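Local coordinates for acyl-homoserine-lactone synthase (Mesorhizobium sp. ORS 3359, PDB 6WNS), which probably makes an acyl-homoserine lactone quorum-sensing signal from S-adenosylmethionine and an acyl-coenzyme A donor, at residues I47-L59 / G70-E84. Numbering follows the deposited sequence.
Sequences IDAFDNEHALYVL and GSRLVPTLEPHLMSE
The F50 ring has the backbone N of L81, at the start of helix 81-84, over one face, while R72 NH2 and E84 CG come near its plane at the edge; F50 CZ lies 3.4 Å from H80 C. F50 CB in turn lies over one face of the R72 guanidinium, whose plane is nearly perpendicular to the ring (79°). At the edge of the guanidinium, near its plane, R72 grips D48 end-on, NH1 to OD1 at 2.8 Å and NH2 to OD2 at 2.9 Å. D48 OD1 also accepts from F50 N on the opposite face of the carboxylate, closing an Asx turn. A weak bond, part of the same salt-bridge network, joins R72 NH1 to D51 OD2, which takes the Y57 hydroxyl on its anti lone pair. R26 and R105 add salt bridges to D51 and D48, respectively. R72 rises from a beta hairpin of the seven-stranded acetyltransferase-like sheet: L56 pairs with L73 and V58 with S71 as antiparallel hydrogen-bonded pairs, L56 N to L73 O measuring 2.8 Å. With CG anti to the backbone N (chi1 -178°) and a bend at chi3, the arginine chain runs alongside Y57, R72 CD 3.8 Å from Y57 CE1. Beyond the strands, the E78 carboxylate stacks over the centre of the H54 ring, planes 9° apart, with E53 CG on the other face; a water bridges E78 OE1 to N52 ND2.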
ATOM      1  N   ILE A  47       2.643 -12.164   8.524  1.00 35.04           N
ATOM      2  CA  ILE A  47       1.287 -12.281   7.992  1.00 35.01           C
ATOM      3  C   ILE A  47       0.343 -11.791   9.093  1.00 36.56           C
ATOM      4  O   ILE A  47       0.570 -12.067  10.258  1.00 33.04           O
ATOM      5  CB  ILE A  47       1.027 -13.720   7.471  1.00 36.18           C
ATOM      6  CG1 ILE A  47      -0.299 -13.838   6.733  1.00 37.24           C
ATOM      7  CG2 ILE A  47       1.079 -14.708   8.611  1.00 36.45           C
ATOM      8  CD1 ILE A  47      -0.502 -15.216   6.044  1.00 41.93           C
ATOM      9  N   ASP A  48      -0.708 -11.086   8.697  1.00 33.94           N
ATOM     10  CA  ASP A  48      -1.639 -10.502   9.671  1.00 36.48           C
ATOM     11  C   ASP A  48      -3.075 -10.887   9.325  1.00 38.58           C
ATOM     12  O   ASP A  48      -3.351 -11.695   8.394  1.00 33.54           O
ATOM     13  CB  ASP A  48      -1.401  -9.000   9.820  1.00 36.63           C
ATOM     14  CG  ASP A  48      -1.929  -8.154   8.682  1.00 35.18           C
ATOM     15  OD1 ASP A  48      -2.622  -8.731   7.809  1.00 36.32           O
ATOM     16  OD2 ASP A  48      -1.524  -6.962   8.641  1.00 37.79           O
ATOM     17  N   ALA A  49      -4.010 -10.374  10.118  1.00 35.84           N
ATOM     18  CA  ALA A  49      -5.430 -10.768   9.988  1.00 37.43           C
ATOM     19  C   ALA A  49      -5.986 -10.366   8.627  1.00 37.30           C
ATOM     20  O   ALA A  49      -7.066 -10.848   8.268  1.00 36.72           O
ATOM     21  CB  ALA A  49      -6.183 -10.105  11.123  1.00 41.60           C
ATOM     22  N   PHE A  50      -5.345  -9.453   7.915  1.00 35.80           N
ATOM     23  CA  PHE A  50      -5.876  -8.878   6.672  1.00 34.44           C
ATOM     24  C   PHE A  50      -5.349  -9.586   5.450  1.00 39.45           C
ATOM     25  O   PHE A  50      -5.834  -9.306   4.313  1.00 38.09           O
ATOM     26  CB  PHE A  50      -5.608  -7.380   6.615  1.00 39.23           C
ATOM     27  CG  PHE A  50      -6.048  -6.706   7.894  1.00 40.25           C
ATOM     28  CD1 PHE A  50      -7.383  -6.758   8.325  1.00 44.16           C
ATOM     29  CD2 PHE A  50      -5.138  -6.010   8.667  1.00 41.22           C
ATOM     30  CE1 PHE A  50      -7.770  -6.135   9.519  1.00 44.92           C
ATOM     31  CE2 PHE A  50      -5.520  -5.438   9.869  1.00 42.80           C
ATOM     32  CZ  PHE A  50      -6.848  -5.446  10.265  1.00 43.71           C
ATOM     33  N   ASP A  51      -4.443 -10.545   5.645  1.00 36.76           N
ATOM     34  CA  ASP A  51      -3.959 -11.366   4.523  1.00 34.56           C
ATOM     35  C   ASP A  51      -4.929 -12.531   4.361  1.00 37.38           C
ATOM     36  O   ASP A  51      -4.652 -13.607   4.910  1.00 35.40           O
ATOM     37  CB  ASP A  51      -2.508 -11.817   4.805  1.00 33.05           C
ATOM     38  CG  ASP A  51      -1.513 -10.705   4.829  1.00 32.85           C
ATOM     39  OD1 ASP A  51      -0.939 -10.433   5.914  1.00 33.59           O
ATOM     40  OD2 ASP A  51      -1.410 -10.010   3.777  1.00 36.11           O
ATOM     41  N   ASN A  52      -6.031 -12.358   3.619  1.00 37.52           N
ATOM     42  CA  ASN A  52      -7.017 -13.415   3.341  1.00 35.46           C
ATOM     43  C   ASN A  52      -7.459 -13.249   1.890  1.00 38.50           C
ATOM     44  O   ASN A  52      -6.837 -12.470   1.150  1.00 42.23           O
ATOM     45  CB  ASN A  52      -8.144 -13.375   4.379  1.00 40.95           C
ATOM     46  CG  ASN A  52      -8.990 -12.116   4.291  1.00 42.96           C
ATOM     47  OD1 ASN A  52      -8.908 -11.376   3.286  1.00 39.97           O
ATOM     48  ND2 ASN A  52      -9.892 -11.956   5.262  1.00 42.60           N
ATOM     49  N   GLU A  53      -8.536 -13.897   1.536  1.00 38.79           N
ATOM     50  CA  GLU A  53      -9.064 -13.990   0.166  1.00 40.92           C
ATOM     51  C   GLU A  53      -9.510 -12.613  -0.334  1.00 43.15           C
ATOM     52  O   GLU A  53      -9.647 -12.489  -1.551  1.00 43.85           O
ATOM     53  CB  GLU A  53     -10.217 -15.000   0.062  1.00 45.19           C
ATOM     54  CG  GLU A  53     -11.462 -14.583   0.818  1.00 46.49           C
ATOM     55  CD  GLU A  53     -11.552 -15.047   2.260  1.00 49.90           C
ATOM     56  OE1 GLU A  53     -10.470 -15.280   2.952  1.00 44.60           O
ATOM     57  OE2 GLU A  53     -12.730 -15.229   2.710  1.00 53.53           O
ATOM     58  N   HIS A  54      -9.678 -11.610   0.544  1.00 38.85           N
ATOM     59  CA  HIS A  54     -10.117 -10.254   0.139  1.00 43.20           C
ATOM     60  C   HIS A  54      -8.964  -9.313  -0.128  1.00 44.62           C
ATOM     61  O   HIS A  54      -9.184  -8.243  -0.746  1.00 46.81           O
ATOM     62  CB  HIS A  54     -11.019  -9.651   1.205  1.00 46.95           C
ATOM     63  CG  HIS A  54     -12.282 -10.400   1.396  1.00 49.29           C
ATOM     64  ND1 HIS A  54     -13.239 -10.460   0.411  1.00 52.12           N
ATOM     65  CD2 HIS A  54     -12.710 -11.183   2.418  1.00 49.00           C
ATOM     66  CE1 HIS A  54     -14.200 -11.269   0.807  1.00 54.21           C
ATOM     67  NE2 HIS A  54     -13.899 -11.715   2.043  1.00 54.16           N
ATOM     68  N   ALA A  55      -7.732  -9.695   0.207  1.00 42.69           N
ATOM     69  CA  ALA A  55      -6.566  -8.829  -0.021  1.00 43.03           C
ATOM     70  C   ALA A  55      -6.204  -8.779  -1.498  1.00 43.91           C
ATOM     71  O   ALA A  55      -6.286  -9.816  -2.201  1.00 44.65           O
ATOM     72  CB  ALA A  55      -5.381  -9.239   0.832  1.00 39.98           C
ATOM     73  N   LEU A  56      -5.736  -7.588  -1.908  1.00 45.25           N
ATOM     74  CA  LEU A  56      -5.041  -7.335  -3.171  1.00 45.46           C
ATOM     75  C   LEU A  56      -3.589  -6.969  -2.905  1.00 45.04           C
ATOM     76  O   LEU A  56      -3.346  -6.114  -2.090  1.00 46.18           O
ATOM     77  CB  LEU A  56      -5.737  -6.182  -3.899  1.00 48.23           C
ATOM     78  CG  LEU A  56      -7.266  -6.236  -3.922  1.00 49.43           C
ATOM     79  CD1 LEU A  56      -7.752  -4.988  -4.655  1.00 52.01           C
ATOM     80  CD2 LEU A  56      -7.767  -7.472  -4.620  1.00 49.72           C
ATOM     81  N   TYR A  57      -2.676  -7.581  -3.648  1.00 46.88           N
ATOM     82  CA  TYR A  57      -1.217  -7.329  -3.562  1.00 45.97           C
ATOM     83  C   TYR A  57      -0.784  -6.656  -4.861  1.00 51.24           C
ATOM     84  O   TYR A  57      -0.912  -7.181  -5.983  1.00 51.79           O
ATOM     85  CB  TYR A  57      -0.474  -8.621  -3.250  1.00 45.73           C
ATOM     86  CG  TYR A  57      -0.990  -9.262  -1.996  1.00 44.05           C
ATOM     87  CD1 TYR A  57      -0.581  -8.794  -0.758  1.00 40.44           C
ATOM     88  CD2 TYR A  57      -1.940 -10.265  -2.045  1.00 46.69           C
ATOM     89  CE1 TYR A  57      -1.076  -9.353   0.424  1.00 38.68           C
ATOM     90  CE2 TYR A  57      -2.494 -10.786  -0.887  1.00 41.33           C
ATOM     91  CZ  TYR A  57      -2.053 -10.333   0.355  1.00 39.64           C
ATOM     92  OH  TYR A  57      -2.504 -10.870   1.513  1.00 38.20           O
ATOM     93  N   VAL A  58      -0.284  -5.452  -4.694  1.00 49.88           N
ATOM     94  CA  VAL A  58       0.291  -4.656  -5.797  1.00 53.35           C
ATOM     95  C   VAL A  58       1.806  -4.700  -5.717  1.00 52.88           C
ATOM     96  O   VAL A  58       2.391  -3.966  -4.897  1.00 56.97           O
ATOM     97  CB  VAL A  58      -0.188  -3.216  -5.733  1.00 57.16           C
ATOM     98  CG1 VAL A  58       0.239  -2.512  -7.009  1.00 62.19           C
ATOM     99  CG2 VAL A  58      -1.705  -3.165  -5.549  1.00 57.66           C
ATOM    100  N   LEU A  59       2.405  -5.572  -6.513  1.00 53.97           N
ATOM    101  CA  LEU A  59       3.830  -5.915  -6.383  1.00 54.24           C
ATOM    102  C   LEU A  59       4.619  -5.406  -7.586  1.00 60.76           C
ATOM    103  O   LEU A  59       4.252  -5.715  -8.753  1.00 61.94           O
ATOM    104  CB  LEU A  59       3.919  -7.416  -6.225  1.00 55.01           C
ATOM    105  CG  LEU A  59       3.139  -7.940  -4.996  1.00 49.83           C
ATOM    106  CD1 LEU A  59       3.393  -9.395  -4.882  1.00 50.60           C
ATOM    107  CD2 LEU A  59       3.558  -7.173  -3.725  1.00 49.73           C
ATOM    108  N   GLY A  70       6.264  -2.730  -3.051  1.00 59.92           N
ATOM    109  CA  GLY A  70       4.850  -3.099  -3.201  1.00 58.38           C
ATOM    110  C   GLY A  70       3.934  -2.440  -2.228  1.00 54.33           C
ATOM    111  O   GLY A  70       4.343  -1.467  -1.587  1.00 51.37           O
ATOM    112  N   SER A  71       2.690  -2.941  -2.211  1.00 50.54           N
ATOM    113  CA  SER A  71       1.626  -2.438  -1.325  1.00 51.01           C
ATOM    114  C   SER A  71       0.487  -3.433  -1.308  1.00 46.00           C
ATOM    115  O   SER A  71       0.493  -4.351  -2.128  1.00 45.27           O
ATOM    116  CB  SER A  71       1.222  -1.031  -1.728  1.00 61.51           C
ATOM    117  OG  SER A  71       1.554  -0.809  -3.059  1.00 82.15           O
ATOM    118  N   ARG A  72      -0.434  -3.220  -0.397  1.00 44.49           N
ATOM    119  CA  ARG A  72      -1.606  -4.081  -0.179  1.00 42.25           C
ATOM    120  C   ARG A  72      -2.831  -3.190  -0.098  1.00 43.74           C
ATOM    121  O   ARG A  72      -2.723  -2.050   0.383  1.00 46.03           O
ATOM    122  CB  ARG A  72      -1.493  -4.875   1.107  1.00 40.38           C
ATOM    123  CG  ARG A  72      -2.635  -5.816   1.399  1.00 38.32           C
ATOM    124  CD  ARG A  72      -2.321  -6.570   2.688  1.00 37.79           C
ATOM    125  NE  ARG A  72      -2.215  -5.767   3.915  1.00 37.90           N
ATOM    126  CZ  ARG A  72      -2.196  -6.294   5.113  1.00 36.48           C
ATOM    127  NH1 ARG A  72      -2.217  -7.624   5.217  1.00 37.88           N
ATOM    128  NH2 ARG A  72      -2.171  -5.530   6.211  1.00 38.03           N
ATOM    129  N   LEU A  73      -3.878  -3.658  -0.734  1.00 47.09           N
ATOM    130  CA  LEU A  73      -5.209  -3.017  -0.662  1.00 48.28           C
ATOM    131  C   LEU A  73      -6.185  -4.034  -0.092  1.00 47.11           C
ATOM    132  O   LEU A  73      -6.251  -5.222  -0.601  1.00 46.84           O
ATOM    133  CB  LEU A  73      -5.620  -2.602  -2.063  1.00 52.69           C
ATOM    134  CG  LEU A  73      -4.916  -1.379  -2.625  1.00 54.83           C
ATOM    135  CD1 LEU A  73      -5.272  -1.191  -4.086  1.00 57.96           C
ATOM    136  CD2 LEU A  73      -5.245  -0.130  -1.822  1.00 56.69           C
ATOM    137  N   VAL A  74      -7.037  -3.532   0.791  1.00 46.74           N
ATOM    138  CA  VAL A  74      -8.161  -4.288   1.395  1.00 45.15           C
ATOM    139  C   VAL A  74      -9.469  -3.519   1.230  1.00 50.41           C
ATOM    140  O   VAL A  74      -9.514  -2.321   1.503  1.00 50.50           O
ATOM    141  CB  VAL A  74      -7.805  -4.508   2.866  1.00 46.15           C
ATOM    142  CG1 VAL A  74      -8.895  -5.223   3.629  1.00 43.49           C
ATOM    143  CG2 VAL A  74      -6.510  -5.294   2.984  1.00 46.12           C
ATOM    144  N   PRO A  75     -10.580  -4.173   0.843  1.00 50.46           N
ATOM    145  CA  PRO A  75     -11.863  -3.471   0.711  1.00 55.52           C
ATOM    146  C   PRO A  75     -12.260  -2.835   2.056  1.00 53.19           C
ATOM    147  O   PRO A  75     -12.181  -3.471   3.118  1.00 53.03           O
ATOM    148  CB  PRO A  75     -12.848  -4.563   0.252  1.00 57.51           C
ATOM    149  CG  PRO A  75     -12.129  -5.852   0.198  1.00 54.60           C
ATOM    150  CD  PRO A  75     -10.699  -5.622   0.654  1.00 51.00           C
ATOM    151  N   THR A  76     -12.600  -1.563   2.073  1.00 55.52           N
ATOM    152  CA  THR A  76     -12.988  -0.919   3.357  1.00 55.25           C
ATOM    153  C   THR A  76     -14.297  -1.508   3.901  1.00 58.66           C
ATOM    154  O   THR A  76     -14.534  -1.316   5.100  1.00 60.22           O
ATOM    155  CB  THR A  76     -13.133   0.596   3.280  1.00 59.79           C
ATOM    156  OG1 THR A  76     -14.041   0.946   2.219  1.00 61.20           O
ATOM    157  CG2 THR A  76     -11.785   1.264   3.175  1.00 57.00           C
ATOM    158  N   LEU A  77     -15.098  -2.213   3.093  1.00 58.25           N
ATOM    159  CA  LEU A  77     -16.316  -2.884   3.601  1.00 60.48           C
ATOM    160  C   LEU A  77     -15.913  -4.109   4.420  1.00 57.54           C
ATOM    161  O   LEU A  77     -16.738  -4.649   5.085  1.00 57.31           O
ATOM    162  CB  LEU A  77     -17.259  -3.270   2.451  1.00 65.28           C
ATOM    163  CG  LEU A  77     -17.968  -2.126   1.714  1.00 67.70           C
ATOM    164  CD1 LEU A  77     -18.852  -2.675   0.601  1.00 73.89           C
ATOM    165  CD2 LEU A  77     -18.774  -1.220   2.653  1.00 70.72           C
ATOM    166  N   GLU A  78     -14.682  -4.601   4.303  1.00 54.28           N
ATOM    167  CA  GLU A  78     -14.165  -5.702   5.141  1.00 51.63           C
ATOM    168  C   GLU A  78     -13.445  -5.061   6.308  1.00 50.76           C
ATOM    169  O   GLU A  78     -12.973  -3.941   6.138  1.00 50.59           O
ATOM    170  CB  GLU A  78     -13.106  -6.507   4.362  1.00 50.72           C
ATOM    171  CG  GLU A  78     -13.674  -7.312   3.225  1.00 50.78           C
ATOM    172  CD  GLU A  78     -14.652  -8.380   3.673  1.00 55.60           C
ATOM    173  OE1 GLU A  78     -14.426  -9.035   4.750  1.00 49.41           O
ATOM    174  OE2 GLU A  78     -15.652  -8.538   2.960  1.00 62.94           O
ATOM    175  N   PRO A  79     -13.223  -5.807   7.414  1.00 52.06           N
ATOM    176  CA  PRO A  79     -12.329  -5.369   8.480  1.00 51.21           C
ATOM    177  C   PRO A  79     -10.955  -5.018   7.914  1.00 49.56           C
ATOM    178  O   PRO A  79     -10.436  -5.728   7.066  1.00 49.02           O
ATOM    179  CB  PRO A  79     -12.280  -6.551   9.465  1.00 53.03           C
ATOM    180  CG  PRO A  79     -12.958  -7.730   8.799  1.00 53.53           C
ATOM    181  CD  PRO A  79     -13.770  -7.145   7.679  1.00 53.56           C
ATOM    182  N   HIS A  80     -10.424  -3.881   8.351  1.00 48.45           N
ATOM    183  CA  HIS A  80      -9.138  -3.368   7.864  1.00 48.85           C
ATOM    184  C   HIS A  80      -8.420  -2.643   9.013  1.00 47.09           C
ATOM    185  O   HIS A  80      -8.956  -2.657  10.145  1.00 50.82           O
ATOM    186  CB  HIS A  80      -9.352  -2.567   6.595  1.00 48.96           C
ATOM    187  CG  HIS A  80     -10.215  -1.365   6.783  1.00 50.97           C
ATOM    188  ND1 HIS A  80     -11.604  -1.476   6.829  1.00 51.82           N
ATOM    189  CD2 HIS A  80      -9.948  -0.048   6.847  1.00 55.14           C
ATOM    190  CE1 HIS A  80     -12.132  -0.260   6.929  1.00 55.70           C
ATOM    191  NE2 HIS A  80     -11.147   0.606   6.956  1.00 55.13           N
ATOM    192  N   LEU A  81      -7.170  -2.245   8.804  1.00 45.42           N
ATOM    193  CA  LEU A  81      -6.331  -1.745   9.922  1.00 45.66           C
ATOM    194  C   LEU A  81      -7.031  -0.542  10.590  1.00 46.10           C
ATOM    195  O   LEU A  81      -7.148  -0.502  11.827  1.00 47.46           O
ATOM    196  CB  LEU A  81      -4.958  -1.307   9.422  1.00 47.00           C
ATOM    197  CG  LEU A  81      -4.017  -0.855  10.538  1.00 44.04           C
ATOM    198  CD1 LEU A  81      -3.612  -2.033  11.396  1.00 46.22           C
ATOM    199  CD2 LEU A  81      -2.782  -0.222   9.969  1.00 46.40           C
ATOM    200  N   MET A  82      -7.534   0.350   9.780  1.00 47.46           N
ATOM    201  CA  MET A  82      -8.135   1.604  10.310  1.00 51.76           C
ATOM    202  C   MET A  82      -9.415   1.255  11.030  1.00 55.91           C
ATOM    203  O   MET A  82      -9.700   1.941  12.035  1.00 61.55           O
ATOM    204  CB  MET A  82      -8.392   2.663   9.236  1.00 55.86           C
ATOM    205  CG  MET A  82      -8.503   4.082   9.819  1.00 60.64           C
ATOM    206  SD  MET A  82      -9.084   5.330   8.669  1.00 61.77           S
ATOM    207  CE  MET A  82      -7.805   5.268   7.412  1.00 61.38           C
ATOM    208  N   SER A  83     -10.140   0.226  10.578  1.00 52.13           N
ATOM    209  CA  SER A  83     -11.413  -0.131  11.218  1.00 55.53           C
ATOM    210  C   SER A  83     -11.151  -0.918  12.492  1.00 54.87           C
ATOM    211  O   SER A  83     -11.844  -0.657  13.434  1.00 52.48           O
ATOM    212  CB  SER A  83     -12.356  -0.845  10.289  1.00 56.37           C
ATOM    213  OG  SER A  83     -12.100  -2.223  10.214  1.00 52.81           O
ATOM    214  N   GLU A  84     -10.186  -1.825  12.518  1.00 48.91           N
ATOM    215  CA  GLU A  84     -10.032  -2.750  13.670  1.00 49.78           C
ATOM    216  C   GLU A  84      -9.038  -2.216  14.705  1.00 53.07           C
ATOM    217  O   GLU A  84      -9.135  -2.645  15.832  1.00 51.88           O
ATOM    218  CB  GLU A  84      -9.566  -4.082  13.129  1.00 51.52           C
ATOM    219  CG  GLU A  84     -10.573  -4.690  12.178  1.00 54.86           C
ATOM    220  CD  GLU A  84     -12.047  -4.702  12.606  1.00 57.64           C
ATOM    221  OE1 GLU A  84     -12.394  -5.428  13.537  1.00 56.85           O
ATOM    222  OE2 GLU A  84     -12.823  -3.966  11.991  1.00 54.76           O
TER
HETATM  223  O   HOH W   1     -11.960  -9.988   5.555  1.00 49.77           O